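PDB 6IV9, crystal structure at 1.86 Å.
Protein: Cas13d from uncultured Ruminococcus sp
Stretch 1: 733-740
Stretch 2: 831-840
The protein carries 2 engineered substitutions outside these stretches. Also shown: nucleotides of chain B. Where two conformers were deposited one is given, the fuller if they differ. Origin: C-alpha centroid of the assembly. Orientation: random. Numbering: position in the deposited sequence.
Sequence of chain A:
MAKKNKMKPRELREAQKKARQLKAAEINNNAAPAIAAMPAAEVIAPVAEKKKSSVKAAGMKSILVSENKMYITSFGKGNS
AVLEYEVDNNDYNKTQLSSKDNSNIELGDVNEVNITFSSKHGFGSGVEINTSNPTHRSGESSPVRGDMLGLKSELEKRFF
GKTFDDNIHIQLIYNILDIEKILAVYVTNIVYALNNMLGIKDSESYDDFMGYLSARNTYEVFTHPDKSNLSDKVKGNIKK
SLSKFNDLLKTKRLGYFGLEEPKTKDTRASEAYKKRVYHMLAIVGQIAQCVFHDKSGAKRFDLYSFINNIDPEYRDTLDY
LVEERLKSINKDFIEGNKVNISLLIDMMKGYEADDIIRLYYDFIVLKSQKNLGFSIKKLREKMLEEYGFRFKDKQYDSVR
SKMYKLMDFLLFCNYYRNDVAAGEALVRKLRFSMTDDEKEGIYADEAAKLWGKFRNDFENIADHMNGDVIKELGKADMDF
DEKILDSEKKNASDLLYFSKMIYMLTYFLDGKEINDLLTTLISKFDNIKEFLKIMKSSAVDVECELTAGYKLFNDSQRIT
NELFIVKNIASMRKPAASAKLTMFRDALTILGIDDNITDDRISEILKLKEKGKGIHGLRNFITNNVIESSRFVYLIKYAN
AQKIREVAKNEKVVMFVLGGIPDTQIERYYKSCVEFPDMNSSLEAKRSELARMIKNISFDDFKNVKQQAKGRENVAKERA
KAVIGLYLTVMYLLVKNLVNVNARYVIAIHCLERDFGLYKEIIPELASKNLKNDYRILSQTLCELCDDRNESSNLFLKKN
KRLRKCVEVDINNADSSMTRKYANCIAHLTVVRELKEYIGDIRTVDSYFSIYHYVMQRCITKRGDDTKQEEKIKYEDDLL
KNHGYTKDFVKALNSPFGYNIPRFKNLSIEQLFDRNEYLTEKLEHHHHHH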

# COMPACT_ATOMS: atom_id res chain seq x y z
N LEU A 733 -10.64 -7.03 9.34
CA LEU A 733 -9.93 -8.05 8.52
C LEU A 733 -10.81 -8.40 7.31
O LEU A 733 -10.31 -8.50 6.22
CB LEU A 733 -9.72 -9.27 9.41
CG LEU A 733 -8.31 -9.63 9.83
CD1 LEU A 733 -7.29 -8.54 9.62
CD2 LEU A 733 -8.26 -10.21 11.22
N LEU A 734 -12.11 -8.56 7.54
CA LEU A 734 -13.01 -8.91 6.42
C LEU A 734 -13.06 -7.79 5.37
O LEU A 734 -12.84 -8.07 4.22
CB LEU A 734 -14.40 -9.15 7.00
CG LEU A 734 -15.51 -9.28 5.97
CD1 LEU A 734 -15.33 -10.52 5.13
CD2 LEU A 734 -16.86 -9.28 6.64
N VAL A 735 -13.33 -6.56 5.80
CA VAL A 735 -13.44 -5.43 4.83
C VAL A 735 -12.09 -5.17 4.15
O VAL A 735 -12.06 -5.07 2.95
CB VAL A 735 -14.00 -4.17 5.52
CG1 VAL A 735 -14.04 -2.97 4.59
CG2 VAL A 735 -15.37 -4.42 6.12
N LYS A 736 -11.01 -5.15 4.93
CA LYS A 736 -9.68 -4.87 4.35
C LYS A 736 -9.34 -5.94 3.30
O LYS A 736 -8.90 -5.58 2.26
CB LYS A 736 -8.61 -4.90 5.43
CG LYS A 736 -7.19 -4.73 4.93
CD LYS A 736 -6.17 -5.24 5.88
CE LYS A 736 -6.08 -6.74 5.91
NZ LYS A 736 -4.89 -7.21 6.65
N ASN A 737 -9.62 -7.20 3.59
CA ASN A 737 -9.31 -8.27 2.61
C ASN A 737 -10.11 -8.08 1.32
O ASN A 737 -9.57 -8.31 0.28
CB ASN A 737 -9.39 -9.66 3.23
CG ASN A 737 -8.05 -10.03 3.82
OD1 ASN A 737 -7.14 -10.37 3.09
ND2 ASN A 737 -7.93 -9.91 5.12
N LEU A 738 -11.38 -7.71 1.43
CA LEU A 738 -12.24 -7.48 0.24
C LEU A 738 -11.77 -6.25 -0.55
O LEU A 738 -11.79 -6.29 -1.76
CB LEU A 738 -13.69 -7.38 0.70
CG LEU A 738 -14.25 -8.70 1.20
CD1 LEU A 738 -15.65 -8.52 1.77
CD2 LEU A 738 -14.25 -9.74 0.10
N VAL A 739 -11.38 -5.18 0.14
CA VAL A 739 -10.86 -3.98 -0.56
C VAL A 739 -9.59 -4.39 -1.32
O VAL A 739 -9.42 -3.98 -2.44
CB VAL A 739 -10.59 -2.84 0.43
CG1 VAL A 739 -9.79 -1.72 -0.19
CG2 VAL A 739 -11.86 -2.32 1.06
N ASN A 740 -8.76 -5.20 -0.68
CA ASN A 740 -7.49 -5.70 -1.26
C ASN A 740 -7.77 -6.61 -2.47
O ASN A 740 -7.06 -6.52 -3.42
CB ASN A 740 -6.59 -6.34 -0.21
CG ASN A 740 -6.01 -5.33 0.75
OD1 ASN A 740 -6.10 -4.14 0.54
ND2 ASN A 740 -5.42 -5.81 1.83
P A B 37 -4.40 -11.23 6.38
OP1 A B 37 -5.44 -12.23 6.51
OP2 A B 37 -4.88 -9.83 6.12
O5' A B 37 -3.51 -11.24 7.71
C5' A B 37 -4.12 -10.70 8.91
C4' A B 37 -3.11 -9.99 9.79
O4' A B 37 -2.09 -10.94 10.17
C3' A B 37 -2.40 -8.81 9.13
O3' A B 37 -2.20 -7.79 10.11
C2' A B 37 -1.06 -9.40 8.70
O2' A B 37 0.01 -8.47 8.64
C1' A B 37 -0.81 -10.46 9.77
N9 A B 37 -0.08 -11.60 9.24
C8 A B 37 -0.59 -12.61 8.45
N7 A B 37 0.30 -13.53 8.15
C5 A B 37 1.47 -13.06 8.72
C6 A B 37 2.78 -13.56 8.75
N6 A B 37 3.14 -14.68 8.12
N1 A B 37 3.71 -12.86 9.42
C2 A B 37 3.35 -11.75 10.06
N3 A B 37 2.15 -11.16 10.10
C4 A B 37 1.24 -11.90 9.43
P U B 38 -3.37 -6.80 10.49
OP1 U B 38 -4.23 -6.60 9.37
OP2 U B 38 -2.74 -5.70 11.18
O5' U B 38 -4.26 -7.61 11.53
C5' U B 38 -3.78 -7.82 12.80
C4' U B 38 -4.59 -8.90 13.47
O4' U B 38 -4.54 -10.09 12.65
C3' U B 38 -3.98 -9.32 14.79
O3' U B 38 -4.53 -8.47 15.80
C2' U B 38 -4.41 -10.77 14.93
O2' U B 38 -5.75 -10.89 15.36
C1' U B 38 -4.39 -11.23 13.48
N1 U B 38 -3.15 -11.93 13.11
C2 U B 38 -3.26 -12.91 12.14
O2 U B 38 -4.33 -13.20 11.62
N3 U B 38 -2.07 -13.52 11.80
C4 U B 38 -0.81 -13.23 12.30
O4 U B 38 0.18 -13.86 11.89
C5 U B 38 -0.78 -12.16 13.26
C6 U B 38 -1.93 -11.56 13.63
P G B 36 -1.39 -6.76 5.49
OP1 G B 36 -2.74 -6.13 5.58
OP2 G B 36 -0.47 -6.67 6.68
O5' G B 36 -1.39 -8.30 5.19
C5' G B 36 -2.21 -8.81 4.13
C4' G B 36 -1.91 -10.27 3.90
O4' G B 36 -0.55 -10.43 3.50
C3' G B 36 -2.09 -11.17 5.12
O3' G B 36 -3.40 -11.69 5.24
C2' G B 36 -1.09 -12.28 4.87
O2' G B 36 -1.60 -13.23 3.95
C1' G B 36 0.01 -11.56 4.10
N9 G B 36 1.09 -11.16 4.96
C8 G B 36 1.12 -10.10 5.84
N7 G B 36 2.24 -10.04 6.51
C5 G B 36 2.96 -11.13 6.07
C6 G B 36 4.25 -11.57 6.44
O6 G B 36 5.03 -11.08 7.25
N1 G B 36 4.61 -12.71 5.73
C2 G B 36 3.83 -13.34 4.79
N2 G B 36 4.36 -14.41 4.21
N3 G B 36 2.63 -12.93 4.45
C4 G B 36 2.26 -11.83 5.12
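Stretch 2 (831-840) VVRELKEYIG

A helix that serves two partners at once must divide its circumference between them, and the segment 733-740 of Cas13d is a compact example. One side carries aliphatic side chains to stretch 2; another carries polar groups to RNA. Stretch 1 is helical throughout and belongs to a longer helix, its turns held by bonds such as Val739 N to Val735 O at 2.9 Å. Stretch 2 is less regular. Residues 831-833 close one helix, Glu834 leaves helical geometry with phi/psi of -106/14°, and the same residue occupies the N-cap position of the helix that starts at Leu835. The break is bridged by a weak hydrogen bond from Leu835 N to Val832 O, 3.4 Å long.

Contact across the stretches is entirely apolar, with no hydrogen bond between them, and a modest 291 Å² is buried in all. Val832, Leu738 and Leu835 account for most of it. The backbones come nearest at Leu738 and Val832, whose CA atoms are 6.7 Å apart, and the CA-to-CB bonds of both residues point toward the opposing stretch. Val832 rests among three side chains of stretch 1: its CG2 lies 3.9 Å from Val739 CG2 and 4.2 Å from Leu738 CB, while its CG1 reaches Val735 CG1 at 4.1 Å. A branched residue thus uses its two methyl groups to touch successive turns of the facing helix.

Leu738 also meets the residue beyond the break. Its CD1 lies 3.7 Å from Leu835 CD1, the closest approach between the stretches, so this one leucine touches residues on both sides of Glu834. The same methyl of Leu835 lies 4.1 Å from Leu734 CD2, one turn earlier in stretch 1. Leu734 leaves its backbone sideways, but the end of its side chain comes nearer, and its CD1 makes a looser contact with Ile839 CD1 at 4.4 Å. As stretch 2 advances from Val832 through Leu835 to Ile839, its contacts shift from Val739, Leu738 and Val735 back to Leu734; the two chains therefore run in broadly opposite directions along this contact.

Lys736 shows the other half of the principle. Its CA-to-CB bond points away from stretch 2, and its NZ donates hydrogen bonds to G36 OP1 at 2.6 Å, A37 OP2 at 2.7 Å and U38 OP1 at 2.9 Å. Asn737 ND2 joins it at A37 OP2, 3.2 Å away. Packing and phosphate binding thus draw on different residues of the same short helical segment.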

# COMPACT_ATOMS: atom_id res chain seq x y z
N VAL A 831 -18.73 -4.29 -4.38
CA VAL A 831 -18.75 -5.52 -3.56
C VAL A 831 -18.70 -5.11 -2.09
O VAL A 831 -19.38 -5.70 -1.31
CB VAL A 831 -17.56 -6.42 -3.92
CG1 VAL A 831 -17.31 -7.47 -2.87
CG2 VAL A 831 -17.74 -7.05 -5.29
N VAL A 832 -17.82 -4.18 -1.76
CA VAL A 832 -17.72 -3.72 -0.35
C VAL A 832 -19.00 -2.99 0.04
O VAL A 832 -19.54 -3.26 1.08
CB VAL A 832 -16.48 -2.87 -0.10
CG1 VAL A 832 -16.43 -2.41 1.34
CG2 VAL A 832 -15.24 -3.65 -0.45
N ARG A 833 -19.39 -2.04 -0.79
CA ARG A 833 -20.79 -1.43 -0.57
C ARG A 833 -22.06 -2.23 -0.37
O ARG A 833 -22.76 -1.96 0.57
CB ARG A 833 -21.04 -0.39 -1.66
CG ARG A 833 -22.25 0.48 -1.39
CD ARG A 833 -22.41 1.57 -2.42
NE ARG A 833 -21.69 2.75 -1.97
CZ ARG A 833 -22.20 3.68 -1.18
NH1 ARG A 833 -23.50 3.85 -1.11
NH2 ARG A 833 -21.40 4.44 -0.46
N GLU A 834 -22.16 -3.33 -1.10
CA GLU A 834 -23.32 -4.25 -1.12
C GLU A 834 -23.03 -5.56 -0.37
O GLU A 834 -23.80 -6.46 -0.50
CB GLU A 834 -23.61 -4.56 -2.59
CG GLU A 834 -23.92 -3.34 -3.42
CD GLU A 834 -25.20 -2.65 -3.02
OE1 GLU A 834 -26.19 -3.34 -2.84
OE2 GLU A 834 -25.20 -1.43 -2.88
N LEU A 835 -21.97 -5.60 0.42
CA LEU A 835 -21.55 -6.84 1.10
C LEU A 835 -22.67 -7.38 1.98
O LEU A 835 -22.97 -8.54 1.90
CB LEU A 835 -20.41 -6.44 2.03
CG LEU A 835 -19.21 -7.37 2.15
CD1 LEU A 835 -18.64 -7.31 3.54
CD2 LEU A 835 -19.52 -8.78 1.72
N LYS A 836 -23.27 -6.51 2.78
CA LYS A 836 -24.33 -6.92 3.74
C LYS A 836 -25.52 -7.51 2.98
O LYS A 836 -26.14 -8.41 3.47
CB LYS A 836 -24.73 -5.74 4.63
CG LYS A 836 -25.89 -6.01 5.57
CD LYS A 836 -27.19 -5.58 4.97
CE LYS A 836 -28.38 -5.90 5.83
NZ LYS A 836 -29.58 -5.18 5.34
N GLU A 837 -25.78 -6.99 1.80
CA GLU A 837 -26.92 -7.43 0.98
C GLU A 837 -26.79 -8.90 0.56
O GLU A 837 -27.79 -9.58 0.55
CB GLU A 837 -27.08 -6.46 -0.18
CG GLU A 837 -28.40 -6.54 -0.87
CD GLU A 837 -29.60 -5.98 -0.13
OE1 GLU A 837 -30.72 -6.31 -0.54
OE2 GLU A 837 -29.42 -5.24 0.83
N TYR A 838 -25.59 -9.37 0.21
CA TYR A 838 -25.48 -10.75 -0.34
C TYR A 838 -24.59 -11.70 0.44
O TYR A 838 -24.70 -12.88 0.24
CB TYR A 838 -24.95 -10.68 -1.77
CG TYR A 838 -25.76 -9.78 -2.66
CD1 TYR A 838 -27.06 -10.11 -2.98
CD2 TYR A 838 -25.24 -8.60 -3.15
CE1 TYR A 838 -27.83 -9.29 -3.78
CE2 TYR A 838 -26.00 -7.77 -3.95
CZ TYR A 838 -27.30 -8.12 -4.27
OH TYR A 838 -28.06 -7.33 -5.05
N ILE A 839 -23.76 -11.22 1.36
CA ILE A 839 -22.81 -12.14 2.04
C ILE A 839 -23.56 -13.23 2.79
O ILE A 839 -23.05 -14.31 2.88
CB ILE A 839 -21.78 -11.42 2.91
CG1 ILE A 839 -20.58 -12.31 3.21
CG2 ILE A 839 -22.41 -10.88 4.18
CD1 ILE A 839 -19.40 -11.55 3.74
N GLY A 840 -24.75 -12.91 3.29
CA GLY A 840 -25.59 -13.84 4.06
C GLY A 840 -26.07 -15.03 3.25
O GLY A 840 -26.40 -16.03 3.86